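Local coordinates for protein digeranylgeranylglycerophospholipid reductase (Sulfolobus acidocaldarius, PDB 4OPC) that reduces the double bonds of the geranylgeranyl chains of archaeal membrane lipid precursors, using bound FAD, to give saturated archaeols, at residues G94-A99 with F220-N225; L191-D196 with N225-G230; L386-A391 with A412-M417. One frame throughout, in Å; residues are numbered along the deposited sequence.

Contact 1. Residues G94-A99 with F220-N225; sequences GFELNA and FPKGKN
Glu96 reaches across to Phe220, Pro221 and Lys222, meeting Pro221 first. Its CB leaves strand 87-97 toward them, and CG settles 3.3 Å from the carbonyl O of Pro221. There the chain bends (chi2 -62°), bringing CD within 4.1 Å of both CB of Phe220 and CG of Lys222. OE1 lies 3.4 Å from CB of Phe220 and about as near CD2, with the carboxylate tilted 49° to the ring. OE2 makes the polar contact: NZ of Lys222 meets it nearly along the C-O axis, a salt bridge of 3.0 Å. Strands 87-97 and 216-221 belong to one mixed eight-stranded sheet but are not neighbours in it; strands 70-80 and 202-206 run between them, so side chains make this link. Phe220 touches both the flavin cofactor and the bound lipid, and its flat apolar ring suits a wall shared by the two. Lysine suits its own place because a long chain, bent at its last torsion (chi4 -75°), can carry NZ among several acids: Asp50, of the FAD site, and Glu71 are its other salt-bridge partners. An alanine in place of Glu96 would remove the carboxylate, and the charge of Lys222 would probably be less well balanced, with a gap opened beside CB of Phe220. NZ of Lys222 also lies 2.8 Å from O of Leu97, at a poor angle for a hydrogen bond.

Contact 2. Residues L191-D196 with N225-G230; sequences LLTKED and NKVNVG
Leu191 and Val227 exchange backbone hydrogen bonds in both directions, N of each to O of the other at 2.9 Å. A third bond of the same length runs from N of Thr193 to O of Asn225, but here the donor stands well above the carbonyl plane, 56° out of it, as the pairing gives way to loop. Between them Leu192 and Lys226 form a non-hydrogen-bonded pair, where CD2 of the leucine rests against the aliphatic CB, CG and CD of the lysine. This is antiparallel pairing of strands 183-193 and 226-234, next to each other in the eight-stranded sheet, within the geranylgeranyl reductase catalytic domain. On the face that carries Leu191 and Val227, CD1 of Leu191 packs on CG1 of Val229 at 3.7 Å, and CG2 of Thr193 meets CG1 of Val227; beta-branched valine and threonine, with leucine, suit this buried face, which Tyr219 and Trp217 extend. Thr193 also has a polar task. With chi1 at 66°, OG1 sits between backbone N and carbonyl carbon, lies 3.2 Å from CA of Asn225, and donates to O of Glu195, tying down the turn that follows. That turn brings Asp196 back to Asn225, whose ND2 gives a longer bond of 3.3 Å to OD1 on the anti side of the carboxylate. Polar side chains suit this edge, where solvent is near, although OD1 of Asn225 lies equally close to OD1 of Asp196 without a bond.

Contact 3. Residues L386-A391 with A412-M417; sequences LHLSVA and AVAESM
The methyl CB of Ala414 is the bump on which this contact turns, and Leu386, Leu388 and Ala391 form the hollow that receives it. CD2 and CG of Leu386 each lie 3.7 Å from CB of Ala414, and O of Leu386 lies 3.5 Å from it. CD2 of Leu388 comes within 4.1 Å of CB of Ala414, and CB of Ala391 adds a further wall. Alanine suits the middle of this hollow, since its one methyl fills the place while the two backbones come within 5.5 Å between the CA atoms of Leu386 and Ala414. Leu386 in turn packs against both Ala414 and Met417: CG lies anti to the backbone N (chi1 174°), which turns it toward Ala414, while CB of the leucine lies against CE of Met417 at 3.9 Å. Met417 bends at its last torsion (chi3 63°), so that CE reaches that CB; a slender, flexible thioether chain follows the leucine's outline well. At the outer border the side chains of Leu388 and Glu415 cross at about a right angle, CD2 of Leu388 touching CG of Glu415. A water accepts from N of Leu386 and also lies 3.2 Å from O of Ala414, linking the two backbones. Met417 and Val413 also touch helix 332-357; the contact joins the loop residue Leu386 and the first turn of helix 388-397 to helix 410-425, in the C-terminal helical part of the protein.

Overall arrangement
Contacts 1 and 2 are neighbours on the same eight-stranded sheet, their centres 10 Å apart. Strand 216-221 and the following strand 226-234 pair directly: N of Phe220 lies 2.8 Å from O of Asn228, a probable hydrogen bond, and the two contacts share Asn225. Along the chain their segments alternate, 94-99, 191-196, 220-225 and 225-230, so the two are interlaced. Contact 3 comes later, joining helices 388-397 and 410-425, with its centre 34 Å from that of contact 1 and 39 Å from that of contact 2. Contact 1 lies beside the flavin and lipid pockets, which many other residues also line, contact 2 lies farther out on the same sheet, and contact 3 belongs to the helical C-terminal part.

Contact 1. Residues G94-A99 with F220-N225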
loop_
_atom_site.group_PDB
_atom_site.type_symbol
_atom_site.label_atom_id
_atom_site.label_comp_id
_atom_site.label_asym_id
_atom_site.label_seq_id
_atom_site.Cartn_x
_atom_site.Cartn_y
_atom_site.Cartn_z
ATOM N N GLY A 94 -7.284 -5.863 14.440
ATOM C CA GLY A 94 -7.529 -4.941 13.348
ATOM C C GLY A 94 -9.001 -4.687 13.117
ATOM O O GLY A 94 -9.867 -5.130 13.883
ATOM N N PHE A 95 -9.289 -3.956 12.052
ATOM C CA PHE A 95 -10.644 -3.531 11.774
ATOM C C PHE A 95 -11.001 -3.884 10.350
ATOM O O PHE A 95 -10.174 -3.734 9.445
ATOM C CB PHE A 95 -10.772 -2.014 11.918
ATOM C CG PHE A 95 -10.357 -1.478 13.258
ATOM C CD1 PHE A 95 -10.969 -1.913 14.413
ATOM C CD2 PHE A 95 -9.375 -0.506 13.347
ATOM C CE1 PHE A 95 -10.596 -1.402 15.643
ATOM C CE2 PHE A 95 -8.997 0.005 14.568
ATOM C CZ PHE A 95 -9.608 -0.443 15.719
ATOM N N GLU A 96 -12.221 -4.366 10.151
ATOM C CA GLU A 96 -12.816 -4.390 8.829
ATOM C C GLU A 96 -13.691 -3.144 8.746
ATOM O O GLU A 96 -14.709 -3.039 9.441
ATOM C CB GLU A 96 -13.637 -5.668 8.617
ATOM C CG GLU A 96 -12.970 -6.659 7.682
ATOM C CD GLU A 96 -12.791 -6.105 6.294
ATOM O OE1 GLU A 96 -11.802 -6.488 5.641
ATOM O OE2 GLU A 96 -13.634 -5.301 5.847
ATOM N N LEU A 97 -13.264 -2.194 7.917
ATOM C CA LEU A 97 -13.867 -0.862 7.885
ATOM C C LEU A 97 -14.875 -0.686 6.773
ATOM O O LEU A 97 -14.808 -1.354 5.742
ATOM C CB LEU A 97 -12.772 0.188 7.661
ATOM C CG LEU A 97 -11.624 0.231 8.658
ATOM C CD1 LEU A 97 -10.575 1.244 8.236
ATOM C CD2 LEU A 97 -12.168 0.581 10.014
ATOM N N ASN A 98 -15.800 0.244 6.986
ATOM C CA ASN A 98 -16.499 0.889 5.886
ATOM C C ASN A 98 -15.574 2.020 5.443
ATOM O O ASN A 98 -15.556 3.089 6.059
ATOM C CB ASN A 98 -17.853 1.431 6.355
ATOM C CG ASN A 98 -18.660 2.067 5.234
ATOM O OD1 ASN A 98 -18.114 2.569 4.252
ATOM N ND2 ASN A 98 -19.979 2.070 5.395
ATOM N N ALA A 99 -14.781 1.766 4.405
ATOM C CA ALA A 99 -13.720 2.682 4.016
ATOM C C ALA A 99 -14.200 4.075 3.610
ATOM O O ALA A 99 -13.666 5.053 4.124
ATOM C CB ALA A 99 -12.833 2.056 2.928
ATOM N N PHE A 220 -12.680 -11.915 3.677
ATOM C CA PHE A 220 -12.543 -11.017 4.823
ATOM C C PHE A 220 -13.947 -10.745 5.382
ATOM O O PHE A 220 -14.702 -9.958 4.795
ATOM C CB PHE A 220 -11.921 -9.677 4.385
ATOM C CG PHE A 220 -10.446 -9.730 4.054
ATOM C CD1 PHE A 220 -9.688 -10.884 4.194
ATOM C CD2 PHE A 220 -9.815 -8.579 3.615
ATOM C CE1 PHE A 220 -8.329 -10.880 3.890
ATOM C CE2 PHE A 220 -8.474 -8.568 3.313
ATOM C CZ PHE A 220 -7.721 -9.716 3.454
ATOM N N PRO A 221 -14.310 -11.381 6.513
ATOM C CA PRO A 221 -15.678 -11.166 7.010
ATOM C C PRO A 221 -15.908 -9.732 7.474
ATOM O O PRO A 221 -15.058 -9.133 8.148
ATOM C CB PRO A 221 -15.783 -12.131 8.198
ATOM C CG PRO A 221 -14.716 -13.195 7.930
ATOM C CD PRO A 221 -13.596 -12.412 7.291
ATOM N N LYS A 222 -17.064 -9.197 7.096
ATOM C CA LYS A 222 -17.500 -7.870 7.522
ATOM C C LYS A 222 -18.654 -7.963 8.523
ATOM O O LYS A 222 -19.284 -6.954 8.858
ATOM C CB LYS A 222 -17.924 -7.047 6.308
ATOM C CG LYS A 222 -16.757 -6.481 5.503
ATOM C CD LYS A 222 -17.261 -5.664 4.318
ATOM C CE LYS A 222 -16.144 -4.884 3.642
ATOM N NZ LYS A 222 -15.724 -3.691 4.439
ATOM N N GLY A 223 -18.915 -9.177 8.998
ATOM C CA GLY A 223 -19.995 -9.446 9.928
ATOM C C GLY A 223 -20.184 -10.947 9.984
ATOM O O GLY A 223 -19.369 -11.700 9.442
ATOM N N LYS A 224 -21.262 -11.384 10.626
ATOM C CA LYS A 224 -21.548 -12.804 10.756
ATOM C C LYS A 224 -22.078 -13.384 9.449
ATOM O O LYS A 224 -22.034 -14.598 9.240
ATOM C CB LYS A 224 -22.569 -13.032 11.872
ATOM C CG LYS A 224 -22.065 -12.697 13.269
ATOM C CD LYS A 224 -21.374 -13.896 13.892
ATOM C CE LYS A 224 -22.318 -15.083 13.987
ATOM N NZ LYS A 224 -21.601 -16.341 14.346
ATOM N N ASN A 225 -22.585 -12.517 8.577
ATOM C CA ASN A 225 -23.246 -12.945 7.347
ATOM C C ASN A 225 -22.925 -12.046 6.157
ATOM O O ASN A 225 -23.726 -11.909 5.238
ATOM C CB ASN A 225 -24.767 -13.022 7.543
ATOM C CG ASN A 225 -25.189 -14.196 8.412
ATOM O OD1 ASN A 225 -25.393 -15.309 7.920
ATOM N ND2 ASN A 225 -25.321 -13.954 9.709
#

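Contact 2. Residues L191-D196 with N225-G230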
loop_
_atom_site.group_PDB
_atom_site.type_symbol
_atom_site.label_atom_id
_atom_site.label_comp_id
_atom_site.label_asym_id
_atom_site.label_seq_id
_atom_site.Cartn_x
_atom_site.Cartn_y
_atom_site.Cartn_z
ATOM N N LEU A 191 -20.541 -9.555 -0.458
ATOM C CA LEU A 191 -21.752 -10.355 -0.586
ATOM C C LEU A 191 -22.286 -10.787 0.770
ATOM O O LEU A 191 -21.528 -10.948 1.725
ATOM C CB LEU A 191 -21.452 -11.608 -1.417
ATOM C CG LEU A 191 -21.029 -11.369 -2.867
ATOM C CD1 LEU A 191 -19.842 -12.237 -3.209
ATOM C CD2 LEU A 191 -22.185 -11.660 -3.810
ATOM N N LEU A 192 -23.601 -10.988 0.843
ATOM C CA LEU A 192 -24.212 -11.638 1.997
ATOM C C LEU A 192 -24.004 -13.146 1.900
ATOM O O LEU A 192 -23.847 -13.685 0.803
ATOM C CB LEU A 192 -25.709 -11.327 2.054
ATOM C CG LEU A 192 -26.056 -9.838 2.092
ATOM C CD1 LEU A 192 -27.557 -9.612 2.257
ATOM C CD2 LEU A 192 -25.283 -9.145 3.200
ATOM N N THR A 193 -23.979 -13.825 3.044
ATOM C CA THR A 193 -23.798 -15.277 3.075
ATOM C C THR A 193 -25.062 -15.989 3.559
ATOM O O THR A 193 -25.872 -15.412 4.288
ATOM C CB THR A 193 -22.622 -15.694 3.976
ATOM O OG1 THR A 193 -22.926 -15.370 5.340
ATOM C CG2 THR A 193 -21.350 -14.972 3.556
ATOM N N LYS A 194 -25.216 -17.246 3.152
ATOM C CA LYS A 194 -26.409 -18.028 3.480
ATOM C C LYS A 194 -26.254 -18.741 4.814
ATOM O O LYS A 194 -27.235 -19.122 5.450
ATOM C CB LYS A 194 -26.676 -19.068 2.394
ATOM C CG LYS A 194 -26.637 -18.547 0.973
ATOM C CD LYS A 194 -26.928 -19.684 0.001
ATOM C CE LYS A 194 -26.437 -19.377 -1.405
ATOM N NZ LYS A 194 -26.659 -20.531 -2.320
ATOM N N GLU A 195 -25.006 -18.939 5.216
ATOM C CA GLU A 195 -24.679 -19.628 6.450
ATOM C C GLU A 195 -23.787 -18.708 7.280
ATOM O O GLU A 195 -23.004 -17.930 6.721
ATOM C CB GLU A 195 -23.948 -20.933 6.129
ATOM C CG GLU A 195 -24.194 -22.063 7.113
ATOM C CD GLU A 195 -23.819 -23.421 6.541
ATOM O OE1 GLU A 195 -23.735 -23.540 5.300
ATOM O OE2 GLU A 195 -23.605 -24.370 7.325
ATOM N N ASP A 196 -23.924 -18.780 8.602
ATOM C CA ASP A 196 -23.086 -18.005 9.510
ATOM C C ASP A 196 -21.623 -18.250 9.200
ATOM O O ASP A 196 -21.211 -19.375 8.914
ATOM C CB ASP A 196 -23.359 -18.369 10.971
ATOM C CG ASP A 196 -24.711 -17.888 11.451
ATOM O OD1 ASP A 196 -25.315 -17.033 10.773
ATOM O OD2 ASP A 196 -25.160 -18.362 12.515
ATOM N N ASN A 225 -22.585 -12.517 8.577
ATOM C CA ASN A 225 -23.246 -12.945 7.347
ATOM C C ASN A 225 -22.925 -12.046 6.157
ATOM O O ASN A 225 -23.726 -11.909 5.238
ATOM C CB ASN A 225 -24.767 -13.022 7.543
ATOM C CG ASN A 225 -25.189 -14.196 8.412
ATOM O OD1 ASN A 225 -25.393 -15.309 7.920
ATOM N ND2 ASN A 225 -25.321 -13.954 9.709
ATOM N N LYS A 226 -21.744 -11.436 6.173
ATOM C CA LYS A 226 -21.348 -10.533 5.103
ATOM C C LYS A 226 -19.843 -10.623 4.931
ATOM O O LYS A 226 -19.106 -10.651 5.910
ATOM C CB LYS A 226 -21.770 -9.095 5.418
ATOM C CG LYS A 226 -21.385 -8.086 4.335
ATOM C CD LYS A 226 -22.115 -6.748 4.471
ATOM C CE LYS A 226 -21.927 -6.126 5.842
ATOM N NZ LYS A 226 -22.740 -4.874 5.991
ATOM N N VAL A 227 -19.389 -10.687 3.685
ATOM C CA VAL A 227 -17.975 -10.924 3.424
ATOM C C VAL A 227 -17.462 -10.138 2.224
ATOM O O VAL A 227 -18.167 -9.961 1.233
ATOM C CB VAL A 227 -17.685 -12.450 3.250
ATOM C CG1 VAL A 227 -18.402 -13.023 2.028
ATOM C CG2 VAL A 227 -16.183 -12.725 3.168
ATOM N N ASN A 228 -16.235 -9.645 2.357
ATOM C CA ASN A 228 -15.470 -9.055 1.263
ATOM C C ASN A 228 -14.562 -10.171 0.721
ATOM O O ASN A 228 -13.651 -10.638 1.413
ATOM C CB ASN A 228 -14.682 -7.838 1.806
ATOM C CG ASN A 228 -13.856 -7.117 0.750
ATOM O OD1 ASN A 228 -13.123 -7.734 -0.025
ATOM N ND2 ASN A 228 -13.949 -5.787 0.744
ATOM N N VAL A 229 -14.859 -10.634 -0.489
ATOM C CA VAL A 229 -14.134 -11.761 -1.081
ATOM C C VAL A 229 -13.491 -11.306 -2.385
ATOM O O VAL A 229 -14.111 -10.606 -3.187
ATOM C CB VAL A 229 -15.054 -13.007 -1.284
ATOM C CG1 VAL A 229 -16.354 -12.627 -1.977
ATOM C CG2 VAL A 229 -14.326 -14.093 -2.052
ATOM N N GLY A 230 -12.235 -11.664 -2.599
ATOM C CA GLY A 230 -11.551 -11.200 -3.789
ATOM C C GLY A 230 -10.245 -11.917 -4.049
ATOM O O GLY A 230 -9.898 -12.900 -3.383
#

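Contact 3. Residues L386-A391 with A412-M417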
loop_
_atom_site.group_PDB
_atom_site.type_symbol
_atom_site.label_atom_id
_atom_site.label_comp_id
_atom_site.label_asym_id
_atom_site.label_seq_id
_atom_site.Cartn_x
_atom_site.Cartn_y
_atom_site.Cartn_z
ATOM N N LEU A 386 14.116 -11.859 8.084
ATOM C CA LEU A 386 14.140 -13.302 8.002
ATOM C C LEU A 386 15.517 -13.690 8.496
ATOM O O LEU A 386 16.488 -13.626 7.748
ATOM C CB LEU A 386 13.921 -13.767 6.564
ATOM C CG LEU A 386 14.063 -15.267 6.311
ATOM C CD1 LEU A 386 13.128 -16.044 7.217
ATOM C CD2 LEU A 386 13.784 -15.583 4.850
ATOM N N HIS A 387 15.606 -14.046 9.773
ATOM C CA HIS A 387 16.902 -14.220 10.408
ATOM C C HIS A 387 17.612 -15.424 9.810
ATOM O O HIS A 387 16.980 -16.446 9.541
ATOM C CB HIS A 387 16.758 -14.334 11.928
ATOM C CG HIS A 387 16.126 -13.130 12.558
ATOM N ND1 HIS A 387 16.794 -11.934 12.710
ATOM C CD2 HIS A 387 14.881 -12.930 13.049
ATOM C CE1 HIS A 387 15.991 -11.053 13.281
ATOM N NE2 HIS A 387 14.824 -11.632 13.495
ATOM N N LEU A 388 18.915 -15.275 9.579
ATOM C CA LEU A 388 19.732 -16.321 8.962
ATOM C C LEU A 388 19.568 -17.640 9.706
ATOM O O LEU A 388 19.566 -18.710 9.099
ATOM C CB LEU A 388 21.202 -15.900 8.922
ATOM C CG LEU A 388 21.534 -14.644 8.109
ATOM C CD1 LEU A 388 23.022 -14.339 8.164
ATOM C CD2 LEU A 388 21.072 -14.795 6.664
ATOM N N SER A 389 19.401 -17.538 11.020
ATOM C CA SER A 389 19.121 -18.681 11.886
ATOM C C SER A 389 17.853 -19.447 11.503
ATOM O O SER A 389 17.886 -20.662 11.326
ATOM C CB SER A 389 19.004 -18.214 13.335
ATOM O OG SER A 389 18.430 -19.226 14.143
ATOM N N VAL A 390 16.734 -18.732 11.402
ATOM C CA VAL A 390 15.452 -19.317 11.012
ATOM C C VAL A 390 15.565 -19.939 9.623
ATOM O O VAL A 390 14.970 -20.985 9.332
ATOM C CB VAL A 390 14.327 -18.242 11.033
ATOM C CG1 VAL A 390 13.037 -18.768 10.404
ATOM C CG2 VAL A 390 14.079 -17.772 12.456
ATOM N N ALA A 391 16.352 -19.293 8.770
ATOM C CA ALA A 391 16.632 -19.824 7.446
ATOM C C ALA A 391 17.358 -21.167 7.546
ATOM O O ALA A 391 17.018 -22.103 6.824
ATOM C CB ALA A 391 17.447 -18.828 6.629
ATOM N N ALA A 412 19.715 -17.805 0.731
ATOM C CA ALA A 412 20.168 -16.699 -0.110
ATOM C C ALA A 412 19.152 -15.558 -0.125
ATOM O O ALA A 412 19.523 -14.385 -0.174
ATOM C CB ALA A 412 20.433 -17.182 -1.522
ATOM N N VAL A 413 17.868 -15.902 -0.105
ATOM C CA VAL A 413 16.816 -14.905 -0.058
ATOM C C VAL A 413 16.958 -14.083 1.221
ATOM O O VAL A 413 16.914 -12.847 1.181
ATOM C CB VAL A 413 15.436 -15.566 -0.125
ATOM C CG1 VAL A 413 14.357 -14.542 0.103
ATOM C CG2 VAL A 413 15.246 -16.219 -1.482
ATOM N N ALA A 414 17.155 -14.765 2.345
ATOM C CA ALA A 414 17.352 -14.080 3.622
ATOM C C ALA A 414 18.565 -13.153 3.596
ATOM O O ALA A 414 18.527 -12.059 4.168
ATOM C CB ALA A 414 17.461 -15.085 4.755
ATOM N N GLU A 415 19.624 -13.580 2.916
ATOM C CA GLU A 415 20.831 -12.771 2.784
ATOM C C GLU A 415 20.545 -11.510 1.978
ATOM O O GLU A 415 20.982 -10.421 2.351
ATOM C CB GLU A 415 21.959 -13.583 2.136
ATOM C CG GLU A 415 22.526 -14.674 3.037
ATOM C CD GLU A 415 23.372 -15.689 2.284
ATOM O OE1 GLU A 415 23.456 -15.605 1.040
ATOM O OE2 GLU A 415 23.950 -16.577 2.944
ATOM N N SER A 416 19.821 -11.656 0.873
ATOM C CA SER A 416 19.482 -10.503 0.041
ATOM C C SER A 416 18.557 -9.540 0.784
ATOM O O SER A 416 18.694 -8.318 0.658
ATOM C CB SER A 416 18.839 -10.944 -1.279
ATOM O OG SER A 416 19.799 -11.581 -2.107
ATOM N N MET A 417 17.606 -10.082 1.547
ATOM C CA MET A 417 16.740 -9.251 2.384
ATOM C C MET A 417 17.525 -8.408 3.379
ATOM O O MET A 417 17.290 -7.206 3.501
ATOM C CB MET A 417 15.700 -10.100 3.118
ATOM C CG MET A 417 14.679 -10.762 2.189
ATOM S SD MET A 417 13.619 -11.966 3.011
ATOM C CE MET A 417 12.749 -10.937 4.187
HETATM O O HOH W 1 16.677 -11.116 6.562
#